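Local coordinates for protein Phospholipase/Carboxylesterase (Dyadobacter fermentans, PDB 4H0C) that probably hydrolyses carboxylic esters, perhaps including palmitoyl thioesters on proteins, as an alpha/beta hydrolase of the phospholipase/carboxylesterase family, at residues A[69-72]-A[73-77]; A[139-142]-A[143-146]; A[197-200]-A[201-204]. One frame throughout, in Å; residues are numbered along the deposited sequence.

Interaction 1 (A[69-72]-A[73-77])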
loop_
_atom_site.group_PDB
_atom_site.type_symbol
_atom_site.label_atom_id
_atom_site.label_comp_id
_atom_site.label_asym_id
_atom_site.label_seq_id
_atom_site.Cartn_x
_atom_site.Cartn_y
_atom_site.Cartn_z
ATOM N N ALA A 69 7.682 -8.325 -13.048
ATOM C CA ALA A 69 8.304 -8.093 -14.347
ATOM C C ALA A 69 9.582 -7.241 -14.174
ATOM O O ALA A 69 9.688 -6.449 -13.212
ATOM C CB ALA A 69 7.340 -7.377 -15.289
ATOM N N PRO A 70 10.549 -7.372 -15.106
ATOM C CA PRO A 70 11.664 -6.388 -15.121
ATOM C C PRO A 70 11.110 -4.998 -14.996
ATOM O O PRO A 70 10.243 -4.598 -15.777
ATOM C CB PRO A 70 12.294 -6.580 -16.494
ATOM C CG PRO A 70 12.003 -8.026 -16.811
ATOM C CD PRO A 70 10.656 -8.352 -16.209
ATOM N N VAL A 71 11.595 -4.265 -14.005
ATOM C CA VAL A 71 10.904 -3.053 -13.588
ATOM C C VAL A 71 10.776 -2.025 -14.723
ATOM O O VAL A 71 9.761 -1.296 -14.808
ATOM C CB VAL A 71 11.499 -2.459 -12.305
ATOM C CG1 VAL A 71 12.904 -1.894 -12.554
ATOM C CG2 VAL A 71 10.551 -1.405 -11.746
ATOM N N GLN A 72 11.779 -1.976 -15.602
ATOM C CA GLN A 72 11.706 -1.030 -16.724
ATOM C C GLN A 72 10.466 -1.244 -17.609
ATOM O O GLN A 72 9.987 -0.294 -18.238
ATOM C CB GLN A 72 13.012 -0.979 -17.531
ATOM C CG GLN A 72 14.163 -0.292 -16.783
ATOM C CD GLN A 72 13.788 1.079 -16.185
ATOM O OE1 GLN A 72 13.240 1.953 -16.877
ATOM N NE2 GLN A 72 14.092 1.273 -14.896
ATOM N N GLN A 73 9.937 -2.471 -17.639
ATOM C CA GLN A 73 8.734 -2.773 -18.437
ATOM C C GLN A 73 7.480 -2.185 -17.814
ATOM O O GLN A 73 6.462 -2.041 -18.491
ATOM C CB GLN A 73 8.586 -4.283 -18.690
ATOM C CG GLN A 73 9.667 -4.817 -19.622
ATOM C CD GLN A 73 9.706 -6.325 -19.669
ATOM O OE1 GLN A 73 8.854 -7.000 -19.093
ATOM N NE2 GLN A 73 10.713 -6.870 -20.363
ATOM N N ASN A 74 7.577 -1.816 -16.537
ATOM C CA ASN A 74 6.480 -1.178 -15.788
ATOM C C ASN A 74 6.642 0.312 -15.654
ATOM O O ASN A 74 5.863 0.966 -14.949
ATOM C CB ASN A 74 6.304 -1.812 -14.401
ATOM C CG ASN A 74 5.401 -3.044 -14.451
ATOM O OD1 ASN A 74 4.378 -3.038 -15.153
ATOM N ND2 ASN A 74 5.753 -4.090 -13.697
ATOM N N GLN A 75 7.659 0.840 -16.334
ATOM C CA GLN A 75 7.976 2.271 -16.312
ATOM C C GLN A 75 7.608 2.882 -17.656
ATOM O O GLN A 75 7.774 2.221 -18.689
ATOM C CB GLN A 75 9.465 2.468 -16.024
ATOM C CG GLN A 75 9.872 2.106 -14.602
ATOM C CD GLN A 75 9.304 3.050 -13.550
ATOM O OE1 GLN A 75 8.413 3.866 -13.826
ATOM N NE2 GLN A 75 9.818 2.941 -12.330
ATOM N N PRO A 76 7.158 4.151 -17.673
ATOM C CA PRO A 76 7.089 5.155 -16.592
ATOM C C PRO A 76 5.825 5.141 -15.723
ATOM O O PRO A 76 5.734 5.946 -14.810
ATOM C CB PRO A 76 7.182 6.476 -17.364
ATOM C CG PRO A 76 6.452 6.152 -18.628
ATOM C CD PRO A 76 6.941 4.780 -18.987
ATOM N N ALA A 77 4.889 4.224 -15.975
ATOM C CA ALA A 77 3.633 4.158 -15.208
ATOM C C ALA A 77 3.874 4.012 -13.709
ATOM O O ALA A 77 3.209 4.696 -12.899
ATOM C CB ALA A 77 2.756 3.020 -15.711
HETATM O O HOH W 1 8.175 -4.685 -11.956
#
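Gln73 lays its side chain alongside the ring of Pro70, three residues back round a tight turn, and the two point the same way. Its CB sits 3.4 Å from Pro70 O, the carbonyl that also accepts from Gln73 N at 2.8 Å. Gln73 CG, anti to its own carbonyl carbon (chi1 -69°), still lies 3.9 Å from Pro70 O, and with the chain extended beyond it the amide is carried back along the proline. There CD lies near Pro70 CB and CG, NE2 near the same two carbons, and Gln73 OE1 reaches Pro70 CD at 3.7 Å. Replacing Pro70 by an alanine removes CG and CD, and the amide of Gln73 would probably lose most of its support here and be freer to turn. The backbone winds as a short 3-10 helix in the loop that leads from strand 50-55 to helix 77-94, and the i to i+3 pattern continues as Asn74 N donates to Val71 O at 2.8 Å. A weak bond from Gln75 N to Gln72 O follows. Asn74, buried, suits its place because its amide can both give and take: OD1 accepts from Tyr65 N, while ND2 donates to Ser66 O and to a water that itself donates to Ala69 O. Gln75 CG lies 3.4 Å from Val71 O, and the bend at chi2 beyond it turns the amide, whose OE1 accepts from Asp79 N.

Interaction 2 (A[139-142]-A[143-146])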
loop_
_atom_site.group_PDB
_atom_site.type_symbol
_atom_site.label_atom_id
_atom_site.label_comp_id
_atom_site.label_asym_id
_atom_site.label_seq_id
_atom_site.Cartn_x
_atom_site.Cartn_y
_atom_site.Cartn_z
ATOM N N GLU A 139 14.160 -8.012 -10.034
ATOM C CA GLU A 139 15.261 -7.952 -9.067
ATOM C C GLU A 139 14.890 -6.883 -8.049
ATOM O O GLU A 139 14.388 -5.839 -8.434
ATOM C CB GLU A 139 16.573 -7.554 -9.764
ATOM C CG GLU A 139 17.206 -8.658 -10.602
ATOM C CD GLU A 139 16.533 -8.854 -11.949
ATOM O OE1 GLU A 139 15.991 -7.866 -12.498
ATOM O OE2 GLU A 139 16.552 -9.997 -12.463
ATOM N N LEU A 140 15.097 -7.132 -6.758
ATOM C CA LEU A 140 14.946 -6.054 -5.783
ATOM C C LEU A 140 16.090 -5.079 -5.977
ATOM O O LEU A 140 17.247 -5.485 -6.061
ATOM C CB LEU A 140 14.957 -6.593 -4.366
ATOM C CG LEU A 140 13.817 -7.576 -4.048
ATOM C CD1 LEU A 140 14.177 -8.480 -2.877
ATOM C CD2 LEU A 140 12.522 -6.824 -3.803
ATOM N N ALA A 141 15.761 -3.795 -6.069
ATOM C CA ALA A 141 16.762 -2.756 -6.203
ATOM C C ALA A 141 16.868 -2.032 -4.858
ATOM O O ALA A 141 16.173 -1.035 -4.625
ATOM C CB ALA A 141 16.368 -1.787 -7.314
ATOM N N ILE A 142 17.732 -2.536 -3.968
ATOM C CA ILE A 142 17.796 -2.040 -2.588
ATOM C C ILE A 142 18.191 -0.572 -2.544
ATOM O O ILE A 142 17.855 0.150 -1.577
ATOM C CB ILE A 142 18.775 -2.873 -1.697
ATOM C CG1 ILE A 142 18.509 -4.364 -1.846
ATOM C CG2 ILE A 142 18.683 -2.465 -0.224
ATOM C CD1 ILE A 142 17.116 -4.776 -1.444
ATOM N N GLY A 143 18.906 -0.119 -3.580
ATOM C CA GLY A 143 19.379 1.254 -3.610
ATOM C C GLY A 143 18.282 2.298 -3.660
ATOM O O GLY A 143 18.549 3.479 -3.373
ATOM N N ASN A 144 17.060 1.874 -4.015
ATOM C CA ASN A 144 15.877 2.744 -4.007
ATOM C C ASN A 144 15.241 2.955 -2.638
ATOM O O ASN A 144 14.400 3.860 -2.468
ATOM C CB ASN A 144 14.818 2.199 -4.963
ATOM C CG ASN A 144 15.243 2.294 -6.417
ATOM O OD1 ASN A 144 16.100 3.111 -6.801
ATOM N ND2 ASN A 144 14.647 1.468 -7.234
ATOM N N TYR A 145 15.644 2.139 -1.662
ATOM C CA TYR A 145 14.963 2.121 -0.381
ATOM C C TYR A 145 15.718 2.953 0.626
ATOM O O TYR A 145 16.895 2.683 0.912
ATOM C CB TYR A 145 14.747 0.693 0.101
ATOM C CG TYR A 145 13.919 -0.132 -0.853
ATOM C CD1 TYR A 145 12.785 0.418 -1.482
ATOM C CD2 TYR A 145 14.291 -1.453 -1.183
ATOM C CE1 TYR A 145 12.032 -0.322 -2.382
ATOM C CE2 TYR A 145 13.528 -2.200 -2.063
ATOM C CZ TYR A 145 12.410 -1.634 -2.664
ATOM O OH TYR A 145 11.682 -2.401 -3.539
ATOM N N LYS A 146 15.061 4.002 1.111
ATOM C CA LYS A 146 15.721 4.972 1.990
ATOM C C LYS A 146 14.823 5.353 3.143
ATOM O O LYS A 146 13.599 5.393 2.998
ATOM C CB LYS A 146 16.139 6.261 1.244
ATOM C CG LYS A 146 17.030 6.049 0.036
ATOM C CD LYS A 146 18.463 5.784 0.442
ATOM C CE LYS A 146 19.327 5.603 -0.797
ATOM N NZ LYS A 146 20.693 5.227 -0.376
HETATM O O HOH W 2 13.018 -3.426 -5.631
#
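Ile142 and Tyr145 meet across one turn, where Tyr145 N donates to Ile142 O at 3.0 Å with an N-H...O angle of 163°. The tyrosine ring leans back over the preceding residues. With CG anti to its own carbonyl carbon (chi1 -60°), Tyr145 CD2 comes to 3.8 Å from Ile142 CA, and a looser apolar touch joins it to Ile142 CD1. One face of the ring takes Ala141 O, offset toward the rim, with Tyr145 CE2 the nearest ring atom at 3.9 Å. That carbonyl, Ala141 O, also accepts from Asn144 N at 3.1 Å. On the same residue, Ala141 CB lies 3.7 Å from Asn144 ND2. A tyrosine suits this buried position because its ring packs against apolar and backbone atoms while its hydroxyl reaches polar partners: Tyr145 OH is hydrogen-bonded to Glu116 and also accepts, at 2.7 Å, from a water that itself accepts from Ala141 N. The ring also touches Thr119 and Arg120 of helix 109-120, whereas Ile142 reaches Ile176 of helix 167-179. The two consecutive i to i+3 backbone bonds are those of a short 3-10 turn, set in the surface loop between strands 127-131 and 153-160 of the alpha/beta hydrolase fold.

Interaction 3 (A[197-200]-A[201-204])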
loop_
_atom_site.group_PDB
_atom_site.type_symbol
_atom_site.label_atom_id
_atom_site.label_comp_id
_atom_site.label_asym_id
_atom_site.label_seq_id
_atom_site.Cartn_x
_atom_site.Cartn_y
_atom_site.Cartn_z
ATOM N N SER A 197 -9.149 -12.081 3.486
ATOM C CA SER A 197 -9.905 -12.963 4.374
ATOM C C SER A 197 -10.431 -12.189 5.588
ATOM O O SER A 197 -9.908 -11.109 5.942
ATOM C CB SER A 197 -9.071 -14.186 4.799
ATOM O OG SER A 197 -8.017 -13.814 5.688
ATOM N N GLY A 198 -11.474 -12.727 6.225
ATOM C CA GLY A 198 -12.023 -12.096 7.432
ATOM C C GLY A 198 -11.008 -12.073 8.559
ATOM O O GLY A 198 -11.001 -11.146 9.390
ATOM N N ASP A 199 -10.128 -13.080 8.581
ATOM C CA ASP A 199 -9.088 -13.170 9.614
ATOM C C ASP A 199 -8.106 -11.993 9.507
ATOM O O ASP A 199 -7.676 -11.424 10.528
ATOM C CB ASP A 199 -8.342 -14.498 9.510
ATOM C CG ASP A 199 -9.113 -15.687 10.137
ATOM O OD1 ASP A 199 -8.547 -16.793 10.085
ATOM O OD2 ASP A 199 -10.255 -15.556 10.660
ATOM N N GLU A 200 -7.757 -11.633 8.277
ATOM C CA GLU A 200 -6.850 -10.513 8.017
ATOM C C GLU A 200 -7.476 -9.221 8.497
ATOM O O GLU A 200 -6.803 -8.401 9.114
ATOM C CB GLU A 200 -6.533 -10.394 6.525
ATOM C CG GLU A 200 -5.568 -11.442 6.024
ATOM C CD GLU A 200 -5.572 -11.533 4.514
ATOM O OE1 GLU A 200 -6.402 -12.302 3.989
ATOM O OE2 GLU A 200 -4.745 -10.837 3.868
ATOM N N ILE A 201 -8.773 -9.066 8.242
ATOM C CA ILE A 201 -9.495 -7.863 8.663
ATOM C C ILE A 201 -9.473 -7.713 10.187
ATOM O O ILE A 201 -9.138 -6.628 10.686
ATOM C CB ILE A 201 -10.953 -7.845 8.141
ATOM C CG1 ILE A 201 -10.971 -7.736 6.609
ATOM C CG2 ILE A 201 -11.758 -6.699 8.775
ATOM C CD1 ILE A 201 -10.373 -6.451 6.063
ATOM N N GLN A 202 -9.820 -8.787 10.907
ATOM C CA GLN A 202 -9.844 -8.760 12.377
ATOM C C GLN A 202 -8.450 -8.501 12.920
ATOM O O GLN A 202 -8.281 -7.751 13.893
ATOM C CB GLN A 202 -10.284 -10.094 12.980
ATOM C CG GLN A 202 -11.659 -10.617 12.623
ATOM C CD GLN A 202 -11.984 -11.888 13.405
ATOM O OE1 GLN A 202 -12.121 -12.975 12.828
ATOM N NE2 GLN A 202 -12.085 -11.760 14.735
ATOM N N LEU A 203 -7.463 -9.177 12.329
ATOM C CA LEU A 203 -6.100 -9.060 12.812
ATOM C C LEU A 203 -5.595 -7.639 12.651
ATOM O O LEU A 203 -4.977 -7.092 13.571
ATOM C CB LEU A 203 -5.173 -10.064 12.133
ATOM C CG LEU A 203 -3.759 -10.134 12.710
ATOM C CD1 LEU A 203 -3.753 -10.265 14.234
ATOM C CD2 LEU A 203 -3.038 -11.292 12.029
ATOM N N VAL A 204 -5.881 -7.035 11.499
ATOM C CA VAL A 204 -5.466 -5.653 11.266
ATOM C C VAL A 204 -6.180 -4.721 12.259
ATOM O O VAL A 204 -5.576 -3.787 12.808
ATOM C CB VAL A 204 -5.681 -5.237 9.795
ATOM C CG1 VAL A 204 -5.607 -3.731 9.648
ATOM C CG2 VAL A 204 -4.612 -5.900 8.926
#
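A capping box starts helix 198-206, and the first helical bonds follow directly from it. Ile201 N donates to Ser197 O at 3.3 Å, Gln202 N to Gly198 O at 3.0 Å, and Leu203 and Val204 continue the i to i+4 pattern onto Asp199 and Glu200. Ser197 is the N-cap: its OG accepts a weak bond from Glu200 N. The side chain of Glu200 returns the grip, its CG anti to the carbonyl carbon (chi1 -75°) and the chain extended beyond it. Glu200 OE1 takes Ser197 N at 2.8 Å from above the carboxylate plane, and Ser197 OG, also at 2.8 Å, on its anti lone pair. Serine suits the cap because one short hydroxyl can both accept and donate. Farther along, Gln202 CG packs 3.3 Å from Gly198 O, and Val204 CG2 lies equally close to Glu200 O, while the valine side chain faces Ile129 and Phe131 of strand 127-131. The buried carboxylate is compensated by a salt bridge from OE1 to Arg192 and a hydrogen bond from Ser157 to OE2. Such a density of donors, together with the nearby helix N-terminus, would be expected to stabilise the charged form of Glu200 and hold its carboxylate in one orientation.

How the interactions relate
The three contacts follow one another along the chain, each a local contact within one continuous stretch of a single alpha/beta hydrolase domain. Interactions 1 and 2 are neighbours, their centres 14 Å apart and their nearest atoms about 5 Å apart; both are 3-10 turns in surface loops, one leading into helix 77-94, the other joining strands 127-131 and 153-160. Interaction 3 lies on the opposite side of the chain's centre, its centre 32 Å from interaction 1 and 30 Å from interaction 2. It opens helix 198-206, which packs on the central sheet, including the two strands that flank the loop of interaction 2. Two contacts thus shape adjacent surface loops and one starts a helix against the sheet, none touching another.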